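Long-range contacts in probable 2-hydroxyhepta-2,4-diene-1,7-dioate isomerase (PDB 2DFU), which probably isomerises 2-hydroxyhepta-2,4-diene-1,7-dioate as a metal-binding enzyme of the fumarylacetoacetate hydrolase family, and may also hydrolyse acetylpyruvate: residues F107-A118 with Y140-V151; A235-E243 with F253-E261. One frame throughout, in Å; residues are numbered along the deposited sequence.

Contact 1: F107-A118 with Y140-V151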
loop_
_atom_site.group_PDB
_atom_site.type_symbol
_atom_site.label_atom_id
_atom_site.label_comp_id
_atom_site.label_asym_id
_atom_site.label_seq_id
_atom_site.Cartn_x
_atom_site.Cartn_y
_atom_site.Cartn_z
ATOM N N PHE A 107 14.842 -1.545 -15.652
ATOM C CA PHE A 107 14.024 -2.720 -15.969
ATOM C C PHE A 107 12.984 -2.575 -17.078
ATOM O O PHE A 107 12.318 -3.549 -17.440
ATOM C CB PHE A 107 13.336 -3.235 -14.694
ATOM C CG PHE A 107 12.281 -2.302 -14.137
ATOM C CD1 PHE A 107 11.006 -2.250 -14.701
ATOM C CD2 PHE A 107 12.568 -1.474 -13.052
ATOM C CE1 PHE A 107 10.028 -1.385 -14.192
ATOM C CE2 PHE A 107 11.601 -0.608 -12.539
ATOM C CZ PHE A 107 10.328 -0.564 -13.111
ATOM N N THR A 108 12.835 -1.378 -17.625
ATOM C CA THR A 108 11.848 -1.178 -18.676
ATOM C C THR A 108 12.383 -0.369 -19.844
ATOM O O THR A 108 13.405 0.303 -19.742
ATOM C CB THR A 108 10.589 -0.453 -18.134
ATOM O OG1 THR A 108 9.573 -0.415 -19.148
ATOM C CG2 THR A 108 10.932 0.977 -17.727
ATOM N N GLU A 109 11.676 -0.451 -20.960
ATOM C CA GLU A 109 12.028 0.303 -22.147
ATOM C C GLU A 109 10.716 0.764 -22.756
ATOM O O GLU A 109 10.648 1.138 -23.926
ATOM C CB GLU A 109 12.815 -0.575 -23.124
ATOM C CG GLU A 109 14.173 -0.981 -22.570
ATOM C CD GLU A 109 15.035 -1.701 -23.585
ATOM O OE1 GLU A 109 14.650 -2.812 -24.013
ATOM O OE2 GLU A 109 16.100 -1.154 -23.956
ATOM N N GLU A 110 9.672 0.746 -21.929
ATOM C CA GLU A 110 8.338 1.137 -22.364
ATOM C C GLU A 110 7.629 1.954 -21.283
ATOM O O GLU A 110 6.570 1.566 -20.788
ATOM C CB GLU A 110 7.528 -0.120 -22.687
ATOM C CG GLU A 110 6.500 0.071 -23.778
ATOM C CD GLU A 110 7.132 0.459 -25.099
ATOM O OE1 GLU A 110 7.922 -0.349 -25.640
ATOM O OE2 GLU A 110 6.843 1.571 -25.594
ATOM N N LEU A 111 8.222 3.086 -20.917
ATOM C CA LEU A 111 7.652 3.957 -19.895
ATOM C C LEU A 111 6.619 4.887 -20.527
ATOM O O LEU A 111 6.923 5.591 -21.493
ATOM C CB LEU A 111 8.754 4.794 -19.239
ATOM C CG LEU A 111 8.409 5.366 -17.864
ATOM C CD1 LEU A 111 8.331 4.223 -16.845
ATOM C CD2 LEU A 111 9.462 6.375 -17.445
ATOM N N HIS A 112 5.408 4.892 -19.977
ATOM C CA HIS A 112 4.321 5.722 -20.490
ATOM C C HIS A 112 3.706 6.643 -19.441
ATOM O O HIS A 112 3.738 6.345 -18.242
ATOM C CB HIS A 112 3.216 4.843 -21.073
ATOM C CG HIS A 112 3.573 4.193 -22.373
ATOM N ND1 HIS A 112 4.584 3.265 -22.491
ATOM C CD2 HIS A 112 3.039 4.327 -23.611
ATOM C CE1 HIS A 112 4.657 2.852 -23.746
ATOM N NE2 HIS A 112 3.728 3.481 -24.445
ATOM N N TYR A 113 3.141 7.756 -19.907
ATOM C CA TYR A 113 2.492 8.737 -19.036
ATOM C C TYR A 113 0.968 8.646 -19.115
ATOM O O TYR A 113 0.406 8.317 -20.159
ATOM C CB TYR A 113 2.929 10.157 -19.408
ATOM C CG TYR A 113 2.739 10.505 -20.873
ATOM C CD1 TYR A 113 1.497 10.901 -21.372
ATOM C CD2 TYR A 113 3.808 10.411 -21.769
ATOM C CE1 TYR A 113 1.321 11.192 -22.736
ATOM C CE2 TYR A 113 3.649 10.696 -23.122
ATOM C CZ TYR A 113 2.408 11.083 -23.602
ATOM O OH TYR A 113 2.271 11.335 -24.950
ATOM N N GLU A 114 0.315 8.945 -18.000
ATOM C CA GLU A 114 -1.137 8.923 -17.903
ATOM C C GLU A 114 -1.566 9.997 -16.895
ATOM O O GLU A 114 -1.426 9.798 -15.685
ATOM C CB GLU A 114 -1.610 7.535 -17.432
ATOM C CG GLU A 114 -1.384 6.409 -18.442
ATOM C CD GLU A 114 -1.696 5.012 -17.887
ATOM O OE1 GLU A 114 -2.419 4.904 -16.874
ATOM O OE2 GLU A 114 -1.229 4.013 -18.480
ATOM N N GLY A 115 -2.061 11.136 -17.389
ATOM C CA GLY A 115 -2.499 12.203 -16.502
ATOM C C GLY A 115 -3.841 11.848 -15.885
ATOM O O GLY A 115 -4.706 11.330 -16.581
ATOM N N GLU A 116 -4.039 12.128 -14.597
ATOM C CA GLU A 116 -5.301 11.762 -13.956
ATOM C C GLU A 116 -5.744 12.662 -12.815
ATOM O O GLU A 116 -4.928 13.319 -12.161
ATOM C CB GLU A 116 -5.205 10.335 -13.407
ATOM C CG GLU A 116 -4.854 9.272 -14.440
ATOM C CD GLU A 116 -4.772 7.880 -13.835
ATOM O OE1 GLU A 116 -5.360 7.661 -12.754
ATOM O OE2 GLU A 116 -4.135 6.998 -14.448
ATOM N N LEU A 117 -7.051 12.680 -12.573
ATOM C CA LEU A 117 -7.602 13.443 -11.460
ATOM C C LEU A 117 -7.406 12.520 -10.261
ATOM O O LEU A 117 -7.695 11.324 -10.344
ATOM C CB LEU A 117 -9.095 13.702 -11.651
ATOM C CG LEU A 117 -9.809 14.260 -10.410
ATOM C CD1 LEU A 117 -9.411 15.711 -10.201
ATOM C CD2 LEU A 117 -11.315 14.158 -10.584
ATOM N N ALA A 118 -6.908 13.059 -9.155
ATOM C CA ALA A 118 -6.688 12.244 -7.969
ATOM C C ALA A 118 -7.557 12.705 -6.802
ATOM O O ALA A 118 -7.828 13.892 -6.646
ATOM C CB ALA A 118 -5.216 12.281 -7.580
ATOM N N TYR A 140 -9.333 17.363 -4.050
ATOM C CA TYR A 140 -8.877 16.814 -5.314
ATOM C C TYR A 140 -7.517 17.361 -5.719
ATOM O O TYR A 140 -7.207 18.523 -5.480
ATOM C CB TYR A 140 -9.904 17.139 -6.396
ATOM C CG TYR A 140 -11.281 16.647 -6.042
ATOM C CD1 TYR A 140 -11.666 15.336 -6.330
ATOM C CD2 TYR A 140 -12.181 17.467 -5.357
ATOM C CE1 TYR A 140 -12.909 14.849 -5.940
ATOM C CE2 TYR A 140 -13.429 16.989 -4.961
ATOM C CZ TYR A 140 -13.782 15.677 -5.255
ATOM O OH TYR A 140 -14.991 15.179 -4.849
ATOM N N THR A 141 -6.703 16.513 -6.333
ATOM C CA THR A 141 -5.391 16.945 -6.771
ATOM C C THR A 141 -5.097 16.284 -8.109
ATOM O O THR A 141 -5.962 15.623 -8.680
ATOM C CB THR A 141 -4.298 16.614 -5.705
ATOM O OG1 THR A 141 -3.073 17.261 -6.068
ATOM C CG2 THR A 141 -4.072 15.107 -5.590
ATOM N N VAL A 142 -3.888 16.460 -8.615
ATOM C CA VAL A 142 -3.531 15.900 -9.910
ATOM C C VAL A 142 -2.433 14.859 -9.769
ATOM O O VAL A 142 -1.646 14.904 -8.826
ATOM C CB VAL A 142 -3.040 17.017 -10.859
ATOM C CG1 VAL A 142 -2.943 16.499 -12.278
ATOM C CG2 VAL A 142 -3.986 18.214 -10.777
ATOM N N ALA A 143 -2.378 13.926 -10.711
ATOM C CA ALA A 143 -1.355 12.893 -10.670
ATOM C C ALA A 143 -0.943 12.447 -12.053
ATOM O O ALA A 143 -1.632 12.696 -13.040
ATOM C CB ALA A 143 -1.858 11.685 -9.898
ATOM N N VAL A 144 0.210 11.801 -12.111
ATOM C CA VAL A 144 0.694 11.218 -13.344
ATOM C C VAL A 144 0.934 9.767 -12.948
ATOM O O VAL A 144 1.785 9.481 -12.108
ATOM C CB VAL A 144 2.029 11.819 -13.817
ATOM C CG1 VAL A 144 2.579 10.979 -14.951
ATOM C CG2 VAL A 144 1.835 13.245 -14.268
ATOM N N ASP A 145 0.163 8.859 -13.525
ATOM C CA ASP A 145 0.314 7.444 -13.230
ATOM C C ASP A 145 1.390 6.898 -14.167
ATOM O O ASP A 145 1.098 6.497 -15.295
ATOM C CB ASP A 145 -1.039 6.738 -13.445
ATOM C CG ASP A 145 -0.949 5.219 -13.346
ATOM O OD1 ASP A 145 0.119 4.692 -12.973
ATOM O OD2 ASP A 145 -1.960 4.547 -13.647
ATOM N N ILE A 146 2.642 6.924 -13.716
ATOM C CA ILE A 146 3.750 6.416 -14.520
ATOM C C ILE A 146 3.590 4.902 -14.690
ATOM O O ILE A 146 3.381 4.178 -13.713
ATOM C CB ILE A 146 5.104 6.717 -13.852
ATOM C CG1 ILE A 146 5.299 8.232 -13.730
ATOM C CG2 ILE A 146 6.237 6.086 -14.662
ATOM C CD1 ILE A 146 5.526 8.939 -15.058
ATOM N N THR A 147 3.705 4.428 -15.930
ATOM C CA THR A 147 3.521 3.012 -16.230
ATOM C C THR A 147 4.617 2.364 -17.084
ATOM O O THR A 147 4.981 2.878 -18.145
ATOM C CB THR A 147 2.177 2.801 -16.982
ATOM O OG1 THR A 147 1.103 3.370 -16.224
ATOM C CG2 THR A 147 1.919 1.334 -17.213
ATOM N N ALA A 148 5.132 1.227 -16.627
ATOM C CA ALA A 148 6.133 0.499 -17.395
ATOM C C ALA A 148 5.338 -0.608 -18.095
ATOM O O ALA A 148 5.092 -1.672 -17.524
ATOM C CB ALA A 148 7.190 -0.084 -16.479
ATOM N N ARG A 149 4.934 -0.325 -19.332
ATOM C CA ARG A 149 4.115 -1.224 -20.141
ATOM C C ARG A 149 4.638 -2.620 -20.439
ATOM O O ARG A 149 3.853 -3.559 -20.484
ATOM C CB ARG A 149 3.764 -0.557 -21.477
ATOM C CG ARG A 149 3.169 0.828 -21.342
ATOM C CD ARG A 149 1.733 0.892 -21.840
ATOM N NE ARG A 149 0.846 -0.001 -21.102
ATOM C CZ ARG A 149 -0.464 0.197 -20.972
ATOM N NH1 ARG A 149 -1.031 1.264 -21.528
ATOM N NH2 ARG A 149 -1.208 -0.671 -20.296
ATOM N N ASP A 150 5.937 -2.773 -20.668
ATOM C CA ASP A 150 6.442 -4.104 -20.982
ATOM C C ASP A 150 6.312 -5.080 -19.818
ATOM O O ASP A 150 5.714 -6.142 -19.967
ATOM C CB ASP A 150 7.895 -4.052 -21.489
ATOM C CG ASP A 150 8.759 -3.064 -20.731
ATOM O OD1 ASP A 150 8.359 -2.619 -19.635
ATOM O OD2 ASP A 150 9.853 -2.741 -21.237
ATOM N N VAL A 151 6.850 -4.724 -18.658
ATOM C CA VAL A 151 6.756 -5.607 -17.504
ATOM C C VAL A 151 5.306 -5.779 -17.078
ATOM O O VAL A 151 4.946 -6.785 -16.464
ATOM C CB VAL A 151 7.591 -5.077 -16.318
ATOM C CG1 VAL A 151 9.061 -4.977 -16.736
ATOM C CG2 VAL A 151 7.070 -3.720 -15.866
#
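T108 OG1 donates to D150 OD1 over 2.6 Å, the two side chains crossing at about a right angle, and E109 N reaches D150 OD2 at 2.9 Å. Both donors meet the carboxylate on its syn side, somewhat out of plane; V151 N takes OD1 from the anti side. D150 CG sits between its backbone N and carbonyl carbon (chi1 40°), which brings the carboxylate within range of V151 N as well as T108 OG1 and E109 N. T108 OG1 also accepts from E110 N, an ST turn. A leucine in place of D150 would probably leave T108 OG1, E109 N and V151 N without the carboxylate that holds them and let this turn shift. E110 O is gripped from opposite faces of its plane by R149 N and H112 ND1, the latter at 3.1 Å. R149 CD lies over the centre of the H112 ring, a CH-pi contact 3.8 Å from the centroid. The backbones pair antiparallel at L111/A148 and H112/T147, and again from G115/V144 to A118/T141. Where the pairing breaks, D145 OD2 lies 3.3 Å from E114 OE1 and 3.4 Å from E116 OE2, the carboxylate planes of E114 and E116 turned 73° and 77° from that of D145. This clustering is consistent with the family's Glu-x-Glu...Asp divalent-metal site; K81 and K162 form salt bridges with D145, and K162 also bonds T147 OG1. Farther out, L111 CD1 packs on I146 CG2 at 3.6 Å. V151 CG1 approaches the F107 ring at its edge, 3.9 Å from CD1, while F216 of the second subunit also packs on F107.

Contact 2: A235-E243 with F253-E261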
loop_
_atom_site.group_PDB
_atom_site.type_symbol
_atom_site.label_atom_id
_atom_site.label_comp_id
_atom_site.label_asym_id
_atom_site.label_seq_id
_atom_site.Cartn_x
_atom_site.Cartn_y
_atom_site.Cartn_z
ATOM N N ALA A 235 4.526 7.270 -25.162
ATOM C CA ALA A 235 5.825 6.881 -24.631
ATOM C C ALA A 235 6.631 8.057 -24.101
ATOM O O ALA A 235 6.592 9.157 -24.648
ATOM C CB ALA A 235 6.624 6.148 -25.708
ATOM N N LEU A 236 7.366 7.813 -23.025
ATOM C CA LEU A 236 8.198 8.839 -22.415
ATOM C C LEU A 236 9.660 8.613 -22.762
ATOM O O LEU A 236 10.054 7.528 -23.183
ATOM C CB LEU A 236 8.055 8.808 -20.893
ATOM C CG LEU A 236 6.778 9.392 -20.299
ATOM C CD1 LEU A 236 6.569 8.854 -18.884
ATOM C CD2 LEU A 236 6.884 10.910 -20.303
ATOM N N ARG A 237 10.459 9.651 -22.568
ATOM C CA ARG A 237 11.889 9.578 -22.815
ATOM C C ARG A 237 12.593 10.397 -21.753
ATOM O O ARG A 237 12.022 11.345 -21.207
ATOM C CB ARG A 237 12.245 10.160 -24.185
ATOM C CG ARG A 237 11.986 9.255 -25.375
ATOM C CD ARG A 237 12.304 10.006 -26.671
ATOM N NE ARG A 237 12.152 9.175 -27.865
ATOM C CZ ARG A 237 12.136 9.651 -29.108
ATOM N NH1 ARG A 237 12.261 10.957 -29.323
ATOM N NH2 ARG A 237 11.995 8.823 -30.138
ATOM N N PRO A 238 13.843 10.033 -21.431
ATOM C CA PRO A 238 14.597 10.780 -20.426
ATOM C C PRO A 238 14.571 12.262 -20.793
ATOM O O PRO A 238 14.703 12.619 -21.962
ATOM C CB PRO A 238 15.993 10.184 -20.543
ATOM C CG PRO A 238 15.696 8.737 -20.840
ATOM C CD PRO A 238 14.579 8.829 -21.861
ATOM N N GLY A 239 14.371 13.123 -19.805
ATOM C CA GLY A 239 14.349 14.544 -20.095
ATOM C C GLY A 239 12.990 15.125 -20.435
ATOM O O GLY A 239 12.850 16.344 -20.506
ATOM N N ASP A 240 11.988 14.281 -20.659
ATOM C CA ASP A 240 10.661 14.796 -20.973
ATOM C C ASP A 240 10.102 15.651 -19.840
ATOM O O ASP A 240 10.210 15.292 -18.663
ATOM C CB ASP A 240 9.672 13.661 -21.249
ATOM C CG ASP A 240 9.779 13.112 -22.656
ATOM O OD1 ASP A 240 10.396 13.769 -23.528
ATOM O OD2 ASP A 240 9.226 12.018 -22.889
ATOM N N ARG A 241 9.510 16.784 -20.207
ATOM C CA ARG A 241 8.900 17.687 -19.242
ATOM C C ARG A 241 7.391 17.546 -19.359
ATOM O O ARG A 241 6.828 17.724 -20.439
ATOM C CB ARG A 241 9.313 19.130 -19.522
ATOM C CG ARG A 241 10.773 19.408 -19.210
ATOM C CD ARG A 241 11.102 20.871 -19.432
ATOM N NE ARG A 241 12.395 21.210 -18.855
ATOM C CZ ARG A 241 12.895 22.439 -18.820
ATOM N NH1 ARG A 241 12.207 23.455 -19.331
ATOM N NH2 ARG A 241 14.082 22.650 -18.265
ATOM N N LEU A 242 6.738 17.219 -18.250
ATOM C CA LEU A 242 5.320 16.897 -18.181
ATOM C C LEU A 242 4.515 17.906 -17.356
ATOM O O LEU A 242 4.905 18.376 -16.294
ATOM C CB LEU A 242 5.138 15.511 -17.581
ATOM C CG LEU A 242 5.476 14.387 -18.547
ATOM C CD1 LEU A 242 6.961 14.038 -18.515
ATOM C CD2 LEU A 242 4.745 13.093 -18.209
ATOM N N GLU A 243 3.357 18.217 -17.917
ATOM C CA GLU A 243 2.442 19.130 -17.265
ATOM C C GLU A 243 1.023 18.571 -17.343
ATOM O O GLU A 243 0.497 18.323 -18.410
ATOM C CB GLU A 243 2.519 20.421 -18.081
ATOM C CG GLU A 243 1.832 21.626 -17.452
ATOM C CD GLU A 243 2.097 22.829 -18.343
ATOM O OE1 GLU A 243 1.256 23.717 -18.401
ATOM O OE2 GLU A 243 3.128 22.845 -19.020
ATOM N N PHE A 253 3.447 19.645 -12.271
ATOM C CA PHE A 253 4.663 19.698 -13.072
ATOM C C PHE A 253 5.600 18.571 -12.641
ATOM O O PHE A 253 5.873 18.400 -11.455
ATOM C CB PHE A 253 5.377 21.034 -12.865
ATOM C CG PHE A 253 4.604 22.220 -13.354
ATOM C CD1 PHE A 253 4.633 22.579 -14.702
ATOM C CD2 PHE A 253 3.868 23.000 -12.467
ATOM C CE1 PHE A 253 3.947 23.706 -15.158
ATOM C CE2 PHE A 253 3.179 24.125 -12.913
ATOM C CZ PHE A 253 3.222 24.479 -14.266
ATOM N N THR A 254 6.085 17.800 -13.601
ATOM C CA THR A 254 7.011 16.726 -13.293
ATOM C C THR A 254 7.913 16.496 -14.497
ATOM O O THR A 254 7.711 17.094 -15.556
ATOM C CB THR A 254 6.269 15.416 -12.933
ATOM O OG1 THR A 254 7.217 14.453 -12.461
ATOM C CG2 THR A 254 5.562 14.850 -14.142
ATOM N N LEU A 255 8.918 15.644 -14.340
ATOM C CA LEU A 255 9.830 15.377 -15.441
ATOM C C LEU A 255 10.534 14.038 -15.308
ATOM O O LEU A 255 10.671 13.487 -14.210
ATOM C CB LEU A 255 10.861 16.508 -15.558
ATOM C CG LEU A 255 11.826 16.761 -14.399
ATOM C CD1 LEU A 255 12.840 15.634 -14.306
ATOM C CD2 LEU A 255 12.551 18.064 -14.633
ATOM N N ILE A 256 10.983 13.519 -16.443
ATOM C CA ILE A 256 11.670 12.247 -16.470
ATOM C C ILE A 256 13.174 12.450 -16.390
ATOM O O ILE A 256 13.748 13.263 -17.124
ATOM C CB ILE A 256 11.338 11.478 -17.748
ATOM C CG1 ILE A 256 9.825 11.484 -17.967
ATOM C CG2 ILE A 256 11.847 10.042 -17.635
ATOM C CD1 ILE A 256 9.033 10.879 -16.809
ATOM N N GLY A 257 13.807 11.711 -15.488
ATOM C CA GLY A 257 15.243 11.813 -15.332
ATOM C C GLY A 257 15.975 10.898 -16.297
ATOM O O GLY A 257 15.339 10.228 -17.114
ATOM N N PRO A 258 17.319 10.851 -16.225
ATOM C CA PRO A 258 18.173 10.018 -17.084
ATOM C C PRO A 258 17.875 8.537 -16.888
ATOM O O PRO A 258 17.420 8.133 -15.817
ATOM C CB PRO A 258 19.584 10.373 -16.617
ATOM C CG PRO A 258 19.433 11.782 -16.108
ATOM C CD PRO A 258 18.140 11.693 -15.337
ATOM N N LYS A 259 18.132 7.722 -17.909
ATOM C CA LYS A 259 17.876 6.295 -17.772
ATOM C C LYS A 259 18.875 5.719 -16.787
ATOM O O LYS A 259 20.056 6.042 -16.836
ATOM C CB LYS A 259 18.013 5.555 -19.106
ATOM C CG LYS A 259 17.220 4.241 -19.107
ATOM C CD LYS A 259 18.028 3.070 -19.622
ATOM C CE LYS A 259 17.378 1.736 -19.244
ATOM N NZ LYS A 259 15.985 1.594 -19.736
ATOM N N GLU A 260 18.395 4.871 -15.887
ATOM C CA GLU A 260 19.257 4.251 -14.893
ATOM C C GLU A 260 19.946 3.029 -15.495
ATOM O O GLU A 260 19.489 2.485 -16.496
ATOM C CB GLU A 260 18.436 3.828 -13.671
ATOM C CG GLU A 260 17.670 4.969 -13.016
ATOM C CD GLU A 260 17.037 4.573 -11.687
ATOM O OE1 GLU A 260 16.279 3.578 -11.656
ATOM O OE2 GLU A 260 17.296 5.260 -10.672
ATOM N N GLU A 261 21.049 2.607 -14.894
ATOM C CA GLU A 261 21.764 1.436 -15.383
ATOM C C GLU A 261 21.645 0.328 -14.345
ATOM O O GLU A 261 20.940 0.498 -13.354
ATOM C CB GLU A 261 23.222 1.800 -15.692
ATOM C CG GLU A 261 23.937 2.573 -14.596
ATOM C CD GLU A 261 25.204 3.251 -15.098
ATOM O OE1 GLU A 261 26.034 2.569 -15.738
ATOM O OE2 GLU A 261 25.374 4.466 -14.852
#
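G239 N donates to I256 O over 2.8 Å, coming from well above the carbonyl plane, and I256 N returns a straighter bond to D240 O, 2.9 Å long and in that carbonyl's plane. I256 is thus held through both its backbone polar atoms. The type II turn R237-D240 leads into strand 241-246: D240 N bonds R237 O, and D240 OD2 takes R237 N at 2.7 Å from above the carboxylate plane. G239 occupies the turn's third position with positive phi (90°), where a CB would jam against the preceding carbonyl oxygen. I256 CG1, anti to its carbonyl carbon (chi1 -48°), reaches both L236 CD2, at 3.8 Å, and L242 CD1, at 3.9 Å; the L236 side chain crosses it at about a right angle. L242 CB presses on T254 CG2 at 3.5 Å, beside the paired backbone bonds of L242 with T254. On the face of R241, E243, F253 and L255, E243 CG lies 3.7 Å from F253 CE1, the two side chains running alongside each other. W96 makes an edge-to-face contact with F253 and a cation-pi contact with R241. Together the segments form the open end of the antiparallel beta hairpin 241-246/250-259.

From the N terminus, the chain first enters 107-118 and returns through 140-151, so contact 1 closes a loop of 21 intervening residues. Contact 2 opens only after that, closing a shorter loop of nine residues between 235-243 and 253-261; the two lie in series, neither nesting nor crossing. Their centres are about 11 Å apart, on one side of the chain's centre. Strand 111-121 is joined to the loop leading into the hairpin 241-246/250-259 where L236 N meets L111 O at 2.7 Å, probably as a hydrogen bond. L236 and L242 both pack on Y113, and T254 touches V144, so the hairpin and its lead-in loop pack on the strand pair 111-121/137-148.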